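Long-range contacts in pseudoperoxidase (Leishmania major, PDB 5VIA), which binds a heme b whose iron is held by a cysteine and a histidine, and belongs to the peroxidase family although it is named a pseudoperoxidase: residues 55-64 with 211-219; 153-163 with 177-188. All blocks are in the same frame, centred on the assembly; numbering follows the deposited sequence.

Interaction 1. Residues 55-64 with 211-219. With HEM (protoporphyrin IX containing Fe), chain B.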
loop_
_atom_site.group_PDB
_atom_site.type_symbol
_atom_site.label_atom_id
_atom_site.label_comp_id
_atom_site.label_asym_id
_atom_site.label_seq_id
_atom_site.Cartn_x
_atom_site.Cartn_y
_atom_site.Cartn_z
ATOM N N THR A 55 -2.932 12.095 8.439
ATOM C CA THR A 55 -3.982 11.288 9.064
ATOM C C THR A 55 -4.477 10.160 8.145
ATOM O O THR A 55 -4.594 10.342 6.921
ATOM C CB THR A 55 -5.172 12.192 9.497
ATOM O OG1 THR A 55 -6.232 11.391 10.024
ATOM C CG2 THR A 55 -5.704 12.994 8.304
ATOM N N VAL A 56 -4.771 8.993 8.726
ATOM C CA VAL A 56 -5.343 7.888 7.946
ATOM C C VAL A 56 -6.766 8.174 7.478
ATOM O O VAL A 56 -7.312 7.440 6.643
ATOM C CB VAL A 56 -5.296 6.525 8.701
ATOM C CG1 VAL A 56 -3.858 6.149 9.034
ATOM C CG2 VAL A 56 -6.158 6.562 9.970
ATOM N N ASP A 57 -7.371 9.238 8.002
ATOM C CA ASP A 57 -8.630 9.712 7.447
ATOM C C ASP A 57 -8.452 10.021 5.955
ATOM O O ASP A 57 -9.408 9.932 5.178
ATOM C CB ASP A 57 -9.131 10.944 8.200
ATOM C CG ASP A 57 -9.955 10.580 9.426
ATOM O OD1 ASP A 57 -10.429 9.421 9.490
ATOM O OD2 ASP A 57 -10.139 11.449 10.313
ATOM N N GLU A 58 -7.228 10.357 5.558
ATOM C CA GLU A 58 -6.922 10.601 4.138
ATOM C C GLU A 58 -6.411 9.344 3.427
ATOM O O GLU A 58 -7.017 8.886 2.463
ATOM C CB GLU A 58 -5.915 11.745 3.981
ATOM C CG GLU A 58 -5.657 12.146 2.517
ATOM C CD GLU A 58 -4.716 13.336 2.406
ATOM O OE1 GLU A 58 -3.503 13.148 2.643
ATOM O OE2 GLU A 58 -5.185 14.456 2.097
ATOM N N SER A 59 -5.290 8.800 3.904
ATOM C CA SER A 59 -4.752 7.544 3.401
ATOM C C SER A 59 -3.693 7.065 4.361
ATOM O O SER A 59 -3.373 7.765 5.326
ATOM C CB SER A 59 -4.112 7.733 2.019
ATOM O OG SER A 59 -2.835 8.325 2.155
ATOM N N CYS A 60 -3.130 5.888 4.109
ATOM C CA CYS A 60 -2.071 5.387 4.976
ATOM C C CYS A 60 -0.682 5.857 4.542
ATOM O O CYS A 60 0.330 5.308 4.987
ATOM C CB CYS A 60 -2.108 3.861 5.065
ATOM S SG CYS A 60 -1.799 3.059 3.482
ATOM N N ALA A 61 -0.628 6.900 3.713
ATOM C CA ALA A 61 0.649 7.485 3.324
ATOM C C ALA A 61 1.253 8.314 4.448
ATOM O O ALA A 61 1.828 9.379 4.203
ATOM C CB ALA A 61 0.478 8.356 2.050
ATOM N N VAL A 62 1.119 7.848 5.686
ATOM C CA VAL A 62 1.733 8.547 6.802
ATOM C C VAL A 62 3.136 7.995 7.002
ATOM O O VAL A 62 3.434 6.879 6.585
ATOM C CB VAL A 62 0.892 8.451 8.113
ATOM C CG1 VAL A 62 -0.515 9.016 7.904
ATOM C CG2 VAL A 62 0.829 7.022 8.635
ATOM N N VAL A 63 3.999 8.777 7.631
ATOM C CA VAL A 63 5.390 8.388 7.794
ATOM C C VAL A 63 5.560 7.503 9.029
ATOM O O VAL A 63 6.631 6.922 9.259
ATOM C CB VAL A 63 6.284 9.627 7.919
ATOM C CG1 VAL A 63 6.107 10.281 9.278
ATOM C CG2 VAL A 63 7.724 9.258 7.711
ATOM N N ARG A 64 4.491 7.395 9.815
ATOM C CA ARG A 64 4.556 6.690 11.095
ATOM C C ARG A 64 4.508 5.174 10.921
ATOM O O ARG A 64 3.980 4.664 9.936
ATOM C CB ARG A 64 3.428 7.159 12.023
ATOM C CG ARG A 64 3.407 8.676 12.293
ATOM C CD ARG A 64 2.330 9.079 13.326
ATOM N NE ARG A 64 0.984 8.679 12.896
ATOM C CZ ARG A 64 0.138 9.464 12.226
ATOM N NH1 ARG A 64 0.478 10.707 11.910
ATOM N NH2 ARG A 64 -1.061 9.010 11.877
ATOM N N GLU A 211 1.166 8.993 19.440
ATOM C CA GLU A 211 1.848 9.416 18.213
ATOM C C GLU A 211 0.859 9.913 17.162
ATOM O O GLU A 211 1.245 10.573 16.188
ATOM C CB GLU A 211 2.660 8.266 17.611
ATOM C CG GLU A 211 3.986 7.957 18.290
ATOM C CD GLU A 211 4.893 7.136 17.386
ATOM O OE1 GLU A 211 4.872 7.366 16.148
ATOM O OE2 GLU A 211 5.623 6.265 17.909
ATOM N N VAL A 212 -0.413 9.574 17.344
ATOM C CA VAL A 212 -1.459 10.017 16.431
ATOM C C VAL A 212 -2.056 11.296 17.014
ATOM O O VAL A 212 -2.863 11.259 17.944
ATOM C CB VAL A 212 -2.514 8.916 16.213
ATOM C CG1 VAL A 212 -3.552 9.341 15.180
ATOM C CG2 VAL A 212 -1.829 7.634 15.764
ATOM N N ALA A 213 -1.617 12.429 16.470
ATOM C CA ALA A 213 -1.904 13.740 17.045
ATOM C C ALA A 213 -3.393 14.023 17.038
ATOM O O ALA A 213 -3.946 14.550 18.004
ATOM C CB ALA A 213 -1.157 14.819 16.263
ATOM N N THR A 214 -4.027 13.691 15.921
ATOM C CA THR A 214 -5.461 13.848 15.772
ATOM C C THR A 214 -6.047 12.497 15.361
ATOM O O THR A 214 -5.731 11.965 14.299
ATOM C CB THR A 214 -5.808 14.974 14.756
ATOM O OG1 THR A 214 -7.206 14.937 14.441
ATOM C CG2 THR A 214 -4.989 14.831 13.475
ATOM N N LEU A 215 -6.873 11.921 16.226
ATOM C CA LEU A 215 -7.413 10.586 15.968
ATOM C C LEU A 215 -8.401 10.612 14.808
ATOM O O LEU A 215 -9.144 11.580 14.642
ATOM C CB LEU A 215 -8.061 10.026 17.235
ATOM C CG LEU A 215 -7.038 9.788 18.344
ATOM C CD1 LEU A 215 -7.707 9.418 19.633
ATOM C CD2 LEU A 215 -6.075 8.697 17.925
ATOM N N PRO A 216 -8.413 9.548 13.997
ATOM C CA PRO A 216 -9.272 9.556 12.809
ATOM C C PRO A 216 -10.755 9.523 13.172
ATOM O O PRO A 216 -11.147 8.928 14.196
ATOM C CB PRO A 216 -8.843 8.292 12.046
ATOM C CG PRO A 216 -8.157 7.436 13.024
ATOM C CD PRO A 216 -7.582 8.335 14.083
ATOM N N GLN A 217 -11.569 10.174 12.346
ATOM C CA GLN A 217 -12.985 10.345 12.634
ATOM C C GLN A 217 -13.868 9.660 11.602
ATOM O O GLN A 217 -15.084 9.606 11.764
ATOM C CB GLN A 217 -13.326 11.836 12.674
ATOM C CG GLN A 217 -12.450 12.675 13.600
ATOM C CD GLN A 217 -12.877 14.138 13.635
ATOM O OE1 GLN A 217 -13.631 14.597 12.774
ATOM N NE2 GLN A 217 -12.394 14.875 14.631
ATOM N N THR A 218 -13.256 9.140 10.542
ATOM C CA THR A 218 -14.014 8.589 9.430
ATOM C C THR A 218 -13.888 7.074 9.361
ATOM O O THR A 218 -14.322 6.452 8.387
ATOM C CB THR A 218 -13.531 9.164 8.076
ATOM O OG1 THR A 218 -12.320 8.508 7.702
ATOM C CG2 THR A 218 -13.278 10.664 8.191
ATOM N N LEU A 219 -13.283 6.466 10.371
ATOM C CA LEU A 219 -13.169 5.013 10.345
ATOM C C LEU A 219 -14.518 4.375 10.631
ATOM O O LEU A 219 -15.300 4.883 11.441
ATOM C CB LEU A 219 -12.108 4.507 11.316
ATOM C CG LEU A 219 -10.661 4.950 11.086
ATOM C CD1 LEU A 219 -9.743 4.270 12.096
ATOM C CD2 LEU A 219 -10.183 4.677 9.665
HETATM C CHA HEM B . -2.967 -0.057 5.910
HETATM C CHB HEM B . -6.190 3.395 4.704
HETATM C CHC HEM B . -4.296 3.375 0.233
HETATM C CHD HEM B . -1.614 -0.566 1.260
HETATM C C1A HEM B . -3.928 0.922 5.965
HETATM C C2A HEM B . -4.546 1.390 7.186
HETATM C C3A HEM B . -5.424 2.337 6.872
HETATM C C4A HEM B . -5.409 2.509 5.421
HETATM C CMA HEM B . -6.314 3.117 7.858
HETATM C CAA HEM B . -4.192 0.900 8.608
HETATM C CBA HEM B . -2.852 1.597 8.912
HETATM C CGA HEM B . -2.299 1.250 10.276
HETATM O O1A HEM B . -2.971 1.562 11.291
HETATM O O2A HEM B . -1.168 0.695 10.349
HETATM C C1B HEM B . -5.960 3.730 3.385
HETATM C C2B HEM B . -6.664 4.716 2.599
HETATM C C3B HEM B . -6.141 4.742 1.364
HETATM C C4B HEM B . -5.095 3.722 1.308
HETATM C CMB HEM B . -7.798 5.608 3.129
HETATM C CAB HEM B . -6.641 5.685 0.241
HETATM C CBB HEM B . -5.845 6.099 -0.750
HETATM C C1C HEM B . -3.418 2.313 0.106
HETATM C C2C HEM B . -2.686 1.921 -1.106
HETATM C C3C HEM B . -1.939 0.824 -0.803
HETATM C C4C HEM B . -2.185 0.498 0.594
HETATM C CMC HEM B . -2.779 2.683 -2.458
HETATM C CAC HEM B . -0.951 -0.030 -1.630
HETATM C CBC HEM B . -0.545 0.302 -2.864
HETATM C C1D HEM B . -1.735 -0.817 2.605
HETATM C C2D HEM B . -1.118 -1.924 3.306
HETATM C C3D HEM B . -1.543 -1.768 4.760
HETATM C C4D HEM B . -2.374 -0.582 4.788
HETATM C CMD HEM B . -0.219 -3.029 2.711
HETATM C CAD HEM B . -1.140 -2.676 5.952
HETATM C CBD HEM B . 0.179 -2.086 6.470
HETATM C CGD HEM B . 0.694 -2.840 7.672
HETATM O O1D HEM B . 1.660 -2.346 8.327
HETATM O O2D HEM B . 0.134 -3.924 7.971
HETATM N NA HEM B . -4.483 1.622 4.899
HETATM N NB HEM B . -5.020 3.136 2.570
HETATM N NC HEM B . -3.085 1.414 1.123
HETATM N ND HEM B . -2.478 -0.056 3.504
HETATM FE FE HEM B . -3.746 1.577 3.063
#
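The loop that gives the heme iron its cysteine ligand is fastened by the carboxylate of Asp57, which receives the backbone of 217-218 just before strand 219-224. Gln217 N reaches Asp57 OD2 at 2.8 Å, on the syn lone pair and fairly straight at 163°. The other oxygen works differently: Asp57 OD1 takes Thr218 OG1 at 2.8 Å and Thr218 N at 3.0 Å, both from one face of the carboxylate, above its plane. Thr218 can offer both groups because its OG1 sits between the backbone N and the carbonyl carbon (chi1 78°), close beside its own amide. Next to this polar grip, Val56 lays CG2 obliquely against the Pro216 ring, 3.8 Å from CG, while its CB faces the heme methyl CMA. Asp57 N in turn donates to Thr55 OG1 in an ST turn. At the far end, Arg64 passes Glu211 in the opposite direction and touches it through CD, 3.4 Å from Glu211 O; its guanidinium is held by the carbonyls of Glu54, Asn167 and Val168, and the Arg64 side chain crosses that of Val212 at about a right angle. From this anchored loop Cys60 SG reaches the iron at 2.5 Å, with His159 as the second axial ligand. Three donors on a single carboxylate, two of them backbone amides, would favour its ionised form and hold it against rotation, and the bonds tie the loop of the cysteine ligand to the approach to the sheet.

Interaction 2. Residues 153-163 with 177-188; sequences VALLACHSVGE and TGRRYTLNNRYY. With HEM (protoporphyrin IX containing Fe), chain B.
Tyr187 and Tyr188, at the start of helix 186-194, meet residues 153-159 through different parts of their rings. Tyr187 CG lies anti to the amide nitrogen (chi1 168°), which brings the ring under Leu156 O; that carbonyl oxygen stands over the ring centre, 3.6 Å above the plane. The same ring runs alongside His159, with CD1 3.6 Å from His159 CB. Tyr188 turns the other way, its CG opposite the carbonyl carbon, and its hydroxyl donates to Val153 O at 2.7 Å. Leu156 N approaches that oxygen from the opposite face, while Ala157 CB rests obliquely against the Tyr188 ring.

This is the proximal side of the heme in the peroxidase fold: His159 NE2 binds the iron at 2.3 Å, and Glu243 accepts from ND1 and also bonds Tyr187 OH, so the neighbouring side chains share one carboxylate. The bond from ND1 to Glu243 would help fix the rotation of the imidazole about its CB-CG bond.

Further along, Ser160 OG turns back on its own segment to donate to Ala157 O at 2.6 Å, nearly along the C=O axis, and takes only a weak bond from Asn184 N. Val161 packs CG1 on Leu183 CB. Gly162 N then donates to Arg180 O, and Glu163 N holds the heme propionate oxygen O2D. The Glu163 carboxylate meets Arg180 in a salt bridge, OE2 to NH1 2.9 Å, in the guanidinium plane but 32° out of the carboxylate plane; the two planes are 64° apart. Tyr181 OH lies over the guanidinium centre.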
loop_
_atom_site.group_PDB
_atom_site.type_symbol
_atom_site.label_atom_id
_atom_site.label_comp_id
_atom_site.label_asym_id
_atom_site.label_seq_id
_atom_site.Cartn_x
_atom_site.Cartn_y
_atom_site.Cartn_z
ATOM N N VAL A 153 -8.691 1.010 -8.385
ATOM C CA VAL A 153 -9.507 0.071 -7.611
ATOM C C VAL A 153 -8.735 -1.213 -7.343
ATOM O O VAL A 153 -8.808 -1.783 -6.245
ATOM C CB VAL A 153 -10.824 -0.224 -8.344
ATOM C CG1 VAL A 153 -11.601 -1.358 -7.672
ATOM C CG2 VAL A 153 -11.665 1.048 -8.436
ATOM N N ALA A 154 -7.966 -1.649 -8.336
ATOM C CA ALA A 154 -7.163 -2.861 -8.207
ATOM C C ALA A 154 -6.119 -2.741 -7.103
ATOM O O ALA A 154 -5.769 -3.729 -6.432
ATOM C CB ALA A 154 -6.491 -3.191 -9.545
ATOM N N LEU A 155 -5.609 -1.528 -6.912
ATOM C CA LEU A 155 -4.525 -1.308 -5.964
ATOM C C LEU A 155 -5.017 -1.467 -4.536
ATOM O O LEU A 155 -4.248 -1.819 -3.641
ATOM C CB LEU A 155 -3.962 0.097 -6.177
ATOM C CG LEU A 155 -2.500 0.434 -5.903
ATOM C CD1 LEU A 155 -1.504 -0.694 -6.282
ATOM C CD2 LEU A 155 -2.194 1.715 -6.676
ATOM N N LEU A 156 -6.304 -1.211 -4.317
ATOM C CA LEU A 156 -6.832 -1.235 -2.945
ATOM C C LEU A 156 -6.931 -2.637 -2.342
ATOM O O LEU A 156 -7.131 -2.778 -1.127
ATOM C CB LEU A 156 -8.145 -0.451 -2.844
ATOM C CG LEU A 156 -7.950 1.076 -2.889
ATOM C CD1 LEU A 156 -9.268 1.786 -2.950
ATOM C CD2 LEU A 156 -7.170 1.570 -1.671
ATOM N N ALA A 157 -6.754 -3.677 -3.158
ATOM C CA ALA A 157 -6.715 -5.040 -2.621
ATOM C C ALA A 157 -5.498 -5.287 -1.742
ATOM O O ALA A 157 -5.407 -6.349 -1.108
ATOM C CB ALA A 157 -6.762 -6.058 -3.722
ATOM N N CYS A 158 -4.559 -4.336 -1.698
ATOM C CA CYS A 158 -3.494 -4.419 -0.695
ATOM C C CYS A 158 -4.086 -4.374 0.707
ATOM O O CYS A 158 -3.441 -4.786 1.660
ATOM C CB CYS A 158 -2.465 -3.303 -0.848
ATOM S SG CYS A 158 -1.426 -3.460 -2.334
ATOM N N HIS A 159 -5.306 -3.863 0.836
ATOM C CA HIS A 159 -5.992 -3.864 2.141
ATOM C C HIS A 159 -6.469 -5.250 2.572
ATOM O O HIS A 159 -7.014 -5.423 3.675
ATOM C CB HIS A 159 -7.160 -2.892 2.111
ATOM C CG HIS A 159 -6.747 -1.462 2.247
ATOM N ND1 HIS A 159 -7.635 -0.415 2.132
ATOM C CD2 HIS A 159 -5.540 -0.907 2.502
ATOM C CE1 HIS A 159 -6.997 0.723 2.317
ATOM N NE2 HIS A 159 -5.726 0.452 2.536
ATOM N N SER A 160 -6.268 -6.245 1.715
ATOM C CA SER A 160 -6.614 -7.608 2.089
ATOM C C SER A 160 -5.528 -8.218 2.985
ATOM O O SER A 160 -5.729 -9.287 3.553
ATOM C CB SER A 160 -6.831 -8.458 0.843
ATOM O OG SER A 160 -5.608 -8.620 0.168
ATOM N N VAL A 161 -4.394 -7.526 3.130
ATOM C CA VAL A 161 -3.337 -7.970 4.051
ATOM C C VAL A 161 -3.006 -6.876 5.066
ATOM O O VAL A 161 -3.480 -5.740 4.945
ATOM C CB VAL A 161 -2.035 -8.350 3.306
ATOM C CG1 VAL A 161 -2.255 -9.551 2.393
ATOM C CG2 VAL A 161 -1.503 -7.163 2.516
ATOM N N GLY A 162 -2.181 -7.217 6.050
ATOM C CA GLY A 162 -1.731 -6.255 7.041
ATOM C C GLY A 162 -2.721 -6.016 8.161
ATOM O O GLY A 162 -3.740 -6.696 8.256
ATOM N N GLU A 163 -2.423 -5.049 9.021
ATOM C CA GLU A 163 -3.321 -4.718 10.116
ATOM C C GLU A 163 -3.134 -3.280 10.578
ATOM O O GLU A 163 -2.267 -2.556 10.081
ATOM C CB GLU A 163 -3.102 -5.676 11.291
ATOM C CG GLU A 163 -1.659 -5.830 11.689
ATOM C CD GLU A 163 -1.458 -6.931 12.708
ATOM O OE1 GLU A 163 -1.921 -6.799 13.854
ATOM O OE2 GLU A 163 -0.845 -7.954 12.360
ATOM N N THR A 177 -10.183 -6.661 6.550
ATOM C CA THR A 177 -11.059 -7.736 6.070
ATOM C C THR A 177 -11.106 -8.967 6.968
ATOM O O THR A 177 -11.767 -9.953 6.634
ATOM C CB THR A 177 -10.658 -8.206 4.652
ATOM O OG1 THR A 177 -9.435 -8.955 4.720
ATOM C CG2 THR A 177 -10.480 -7.024 3.725
ATOM N N GLY A 178 -10.409 -8.927 8.098
ATOM C CA GLY A 178 -10.461 -10.047 9.023
ATOM C C GLY A 178 -9.319 -11.028 8.827
ATOM O O GLY A 178 -9.177 -11.994 9.592
ATOM N N ARG A 179 -8.504 -10.781 7.802
ATOM C CA ARG A 179 -7.345 -11.623 7.517
ATOM C C ARG A 179 -6.132 -10.768 7.194
ATOM O O ARG A 179 -6.256 -9.574 6.878
ATOM C CB ARG A 179 -7.628 -12.599 6.369
ATOM C CG ARG A 179 -8.724 -13.592 6.674
ATOM C CD ARG A 179 -8.730 -14.743 5.687
ATOM N NE ARG A 179 -9.870 -15.631 5.919
ATOM C CZ ARG A 179 -10.403 -16.425 4.993
ATOM N NH1 ARG A 179 -9.899 -16.448 3.763
ATOM N NH2 ARG A 179 -11.445 -17.190 5.292
ATOM N N ARG A 180 -4.957 -11.382 7.269
ATOM C CA ARG A 180 -3.710 -10.625 7.221
ATOM C C ARG A 180 -2.681 -11.111 6.204
ATOM O O ARG A 180 -1.804 -10.353 5.817
ATOM C CB ARG A 180 -3.053 -10.657 8.606
ATOM C CG ARG A 180 -3.878 -10.007 9.683
ATOM C CD ARG A 180 -3.135 -9.975 10.988
ATOM N NE ARG A 180 -3.051 -11.294 11.586
ATOM C CZ ARG A 180 -2.353 -11.551 12.685
ATOM N NH1 ARG A 180 -1.676 -10.570 13.276
ATOM N NH2 ARG A 180 -2.318 -12.777 13.184
ATOM N N TYR A 181 -2.757 -12.372 5.798
ATOM C CA TYR A 181 -1.605 -12.979 5.132
ATOM C C TYR A 181 -1.760 -13.423 3.674
ATOM O O TYR A 181 -0.819 -13.982 3.122
ATOM C CB TYR A 181 -1.038 -14.122 5.982
ATOM C CG TYR A 181 -0.566 -13.669 7.350
ATOM C CD1 TYR A 181 0.450 -12.722 7.479
ATOM C CD2 TYR A 181 -1.135 -14.185 8.506
ATOM C CE1 TYR A 181 0.892 -12.308 8.733
ATOM C CE2 TYR A 181 -0.702 -13.784 9.753
ATOM C CZ TYR A 181 0.308 -12.841 9.861
ATOM O OH TYR A 181 0.731 -12.438 11.112
ATOM N N THR A 182 -2.907 -13.154 3.043
ATOM C CA THR A 182 -3.078 -13.479 1.613
ATOM C C THR A 182 -3.546 -12.261 0.821
ATOM O O THR A 182 -4.646 -11.738 1.062
ATOM C CB THR A 182 -4.059 -14.649 1.406
ATOM O OG1 THR A 182 -3.626 -15.775 2.182
ATOM C CG2 THR A 182 -4.104 -15.068 -0.037
ATOM N N LEU A 183 -2.719 -11.800 -0.118
ATOM C CA LEU A 183 -3.092 -10.631 -0.910
ATOM C C LEU A 183 -3.845 -11.098 -2.152
ATOM O O LEU A 183 -3.241 -11.469 -3.161
ATOM C CB LEU A 183 -1.867 -9.790 -1.288
ATOM C CG LEU A 183 -2.075 -8.294 -1.583
ATOM C CD1 LEU A 183 -0.745 -7.577 -1.817
ATOM C CD2 LEU A 183 -3.005 -8.062 -2.772
ATOM N N ASN A 184 -5.165 -11.089 -2.058
ATOM C CA ASN A 184 -6.014 -11.442 -3.193
ATOM C C ASN A 184 -7.247 -10.548 -3.261
ATOM O O ASN A 184 -7.295 -9.504 -2.615
ATOM C CB ASN A 184 -6.401 -12.922 -3.151
ATOM C CG ASN A 184 -7.222 -13.278 -1.928
ATOM O OD1 ASN A 184 -7.742 -12.402 -1.229
ATOM N ND2 ASN A 184 -7.338 -14.574 -1.657
ATOM N N ASN A 185 -8.243 -10.969 -4.033
ATOM C CA ASN A 185 -9.425 -10.138 -4.269
ATOM C C ASN A 185 -10.500 -10.275 -3.190
ATOM O O ASN A 185 -11.648 -9.887 -3.398
ATOM C CB ASN A 185 -10.030 -10.466 -5.635
ATOM C CG ASN A 185 -10.519 -11.892 -5.727
ATOM O OD1 ASN A 185 -10.022 -12.770 -5.025
ATOM N ND2 ASN A 185 -11.506 -12.134 -6.589
ATOM N N ARG A 186 -10.135 -10.826 -2.036
ATOM C CA ARG A 186 -11.116 -11.007 -0.970
ATOM C C ARG A 186 -11.617 -9.654 -0.459
ATOM O O ARG A 186 -12.751 -9.535 -0.016
ATOM C CB ARG A 186 -10.520 -11.836 0.176
ATOM C CG ARG A 186 -11.582 -12.428 1.094
ATOM C CD ARG A 186 -11.013 -13.468 2.072
ATOM N NE ARG A 186 -11.934 -13.638 3.197
ATOM C CZ ARG A 186 -11.966 -12.822 4.247
ATOM N NH1 ARG A 186 -11.124 -11.800 4.318
ATOM N NH2 ARG A 186 -12.841 -13.022 5.215
ATOM N N TYR A 187 -10.757 -8.644 -0.534
ATOM C CA TYR A 187 -11.103 -7.269 -0.179
ATOM C C TYR A 187 -12.445 -6.836 -0.788
ATOM O O TYR A 187 -13.337 -6.346 -0.084
ATOM C CB TYR A 187 -9.971 -6.336 -0.639
ATOM C CG TYR A 187 -10.290 -4.859 -0.594
ATOM C CD1 TYR A 187 -10.232 -4.141 0.600
ATOM C CD2 TYR A 187 -10.627 -4.172 -1.752
ATOM C CE1 TYR A 187 -10.523 -2.768 0.635
ATOM C CE2 TYR A 187 -10.917 -2.809 -1.728
ATOM C CZ TYR A 187 -10.863 -2.115 -0.536
ATOM O OH TYR A 187 -11.158 -0.767 -0.526
ATOM N N TYR A 188 -12.590 -7.038 -2.096
ATOM C CA TYR A 188 -13.813 -6.655 -2.797
ATOM C C TYR A 188 -15.018 -7.450 -2.325
ATOM O O TYR A 188 -16.119 -6.905 -2.172
ATOM C CB TYR A 188 -13.617 -6.843 -4.306
ATOM C CG TYR A 188 -12.329 -6.217 -4.760
ATOM C CD1 TYR A 188 -12.201 -4.839 -4.810
ATOM C CD2 TYR A 188 -11.232 -6.999 -5.095
ATOM C CE1 TYR A 188 -11.018 -4.252 -5.195
ATOM C CE2 TYR A 188 -10.042 -6.421 -5.493
ATOM C CZ TYR A 188 -9.941 -5.047 -5.535
ATOM O OH TYR A 188 -8.764 -4.455 -5.908
HETATM C CHA HEM B . -2.967 -0.057 5.910
HETATM C CHB HEM B . -6.190 3.395 4.704
HETATM C CHC HEM B . -4.296 3.375 0.233
HETATM C CHD HEM B . -1.614 -0.566 1.260
HETATM C C1A HEM B . -3.928 0.922 5.965
HETATM C C2A HEM B . -4.546 1.390 7.186
HETATM C C3A HEM B . -5.424 2.337 6.872
HETATM C C4A HEM B . -5.409 2.509 5.421
HETATM C CMA HEM B . -6.314 3.117 7.858
HETATM C CAA HEM B . -4.192 0.900 8.608
HETATM C CBA HEM B . -2.852 1.597 8.912
HETATM C CGA HEM B . -2.299 1.250 10.276
HETATM O O1A HEM B . -2.971 1.562 11.291
HETATM O O2A HEM B . -1.168 0.695 10.349
HETATM C C1B HEM B . -5.960 3.730 3.385
HETATM C C2B HEM B . -6.664 4.716 2.599
HETATM C C3B HEM B . -6.141 4.742 1.364
HETATM C C4B HEM B . -5.095 3.722 1.308
HETATM C CMB HEM B . -7.798 5.608 3.129
HETATM C CAB HEM B . -6.641 5.685 0.241
HETATM C CBB HEM B . -5.845 6.099 -0.750
HETATM C C1C HEM B . -3.418 2.313 0.106
HETATM C C2C HEM B . -2.686 1.921 -1.106
HETATM C C3C HEM B . -1.939 0.824 -0.803
HETATM C C4C HEM B . -2.185 0.498 0.594
HETATM C CMC HEM B . -2.779 2.683 -2.458
HETATM C CAC HEM B . -0.951 -0.030 -1.630
HETATM C CBC HEM B . -0.545 0.302 -2.864
HETATM C C1D HEM B . -1.735 -0.817 2.605
HETATM C C2D HEM B . -1.118 -1.924 3.306
HETATM C C3D HEM B . -1.543 -1.768 4.760
HETATM C C4D HEM B . -2.374 -0.582 4.788
HETATM C CMD HEM B . -0.219 -3.029 2.711
HETATM C CAD HEM B . -1.140 -2.676 5.952
HETATM C CBD HEM B . 0.179 -2.086 6.470
HETATM C CGD HEM B . 0.694 -2.840 7.672
HETATM O O1D HEM B . 1.660 -2.346 8.327
HETATM O O2D HEM B . 0.134 -3.924 7.971
HETATM N NA HEM B . -4.483 1.622 4.899
HETATM N NB HEM B . -5.020 3.136 2.570
HETATM N NC HEM B . -3.085 1.414 1.123
HETATM N ND HEM B . -2.478 -0.056 3.504
HETATM FE FE HEM B . -3.746 1.577 3.063
HETATM O O HOH W 1 -7.470 -7.356 5.636
HETATM O O HOH W 2 -5.454 -11.994 3.726
HETATM O O HOH W 3 1.663 -10.063 11.352
#

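How the interactions relate
Interactions 1 and 2 approach the heme from its two sides, one supplying Cys60 and the other His159 as axial ligands; their centres lie about 19 Å apart and the two contacts do not touch. Interaction 2 is the core contact: most of its residues are buried, and aromatic rings and aliphatic groups pack round the histidine, with the salt bridge at its more exposed edge. Interaction 1 is only partly buried and joins two irregular loops, relying on one carboxylate, a small apolar patch and the packing of Arg64 on Glu211 and Val212. A 3-10 turn after helix 149-155, packed against the start of helix 186-194, carries one ligand, a loop tied to the approach of a strand the other.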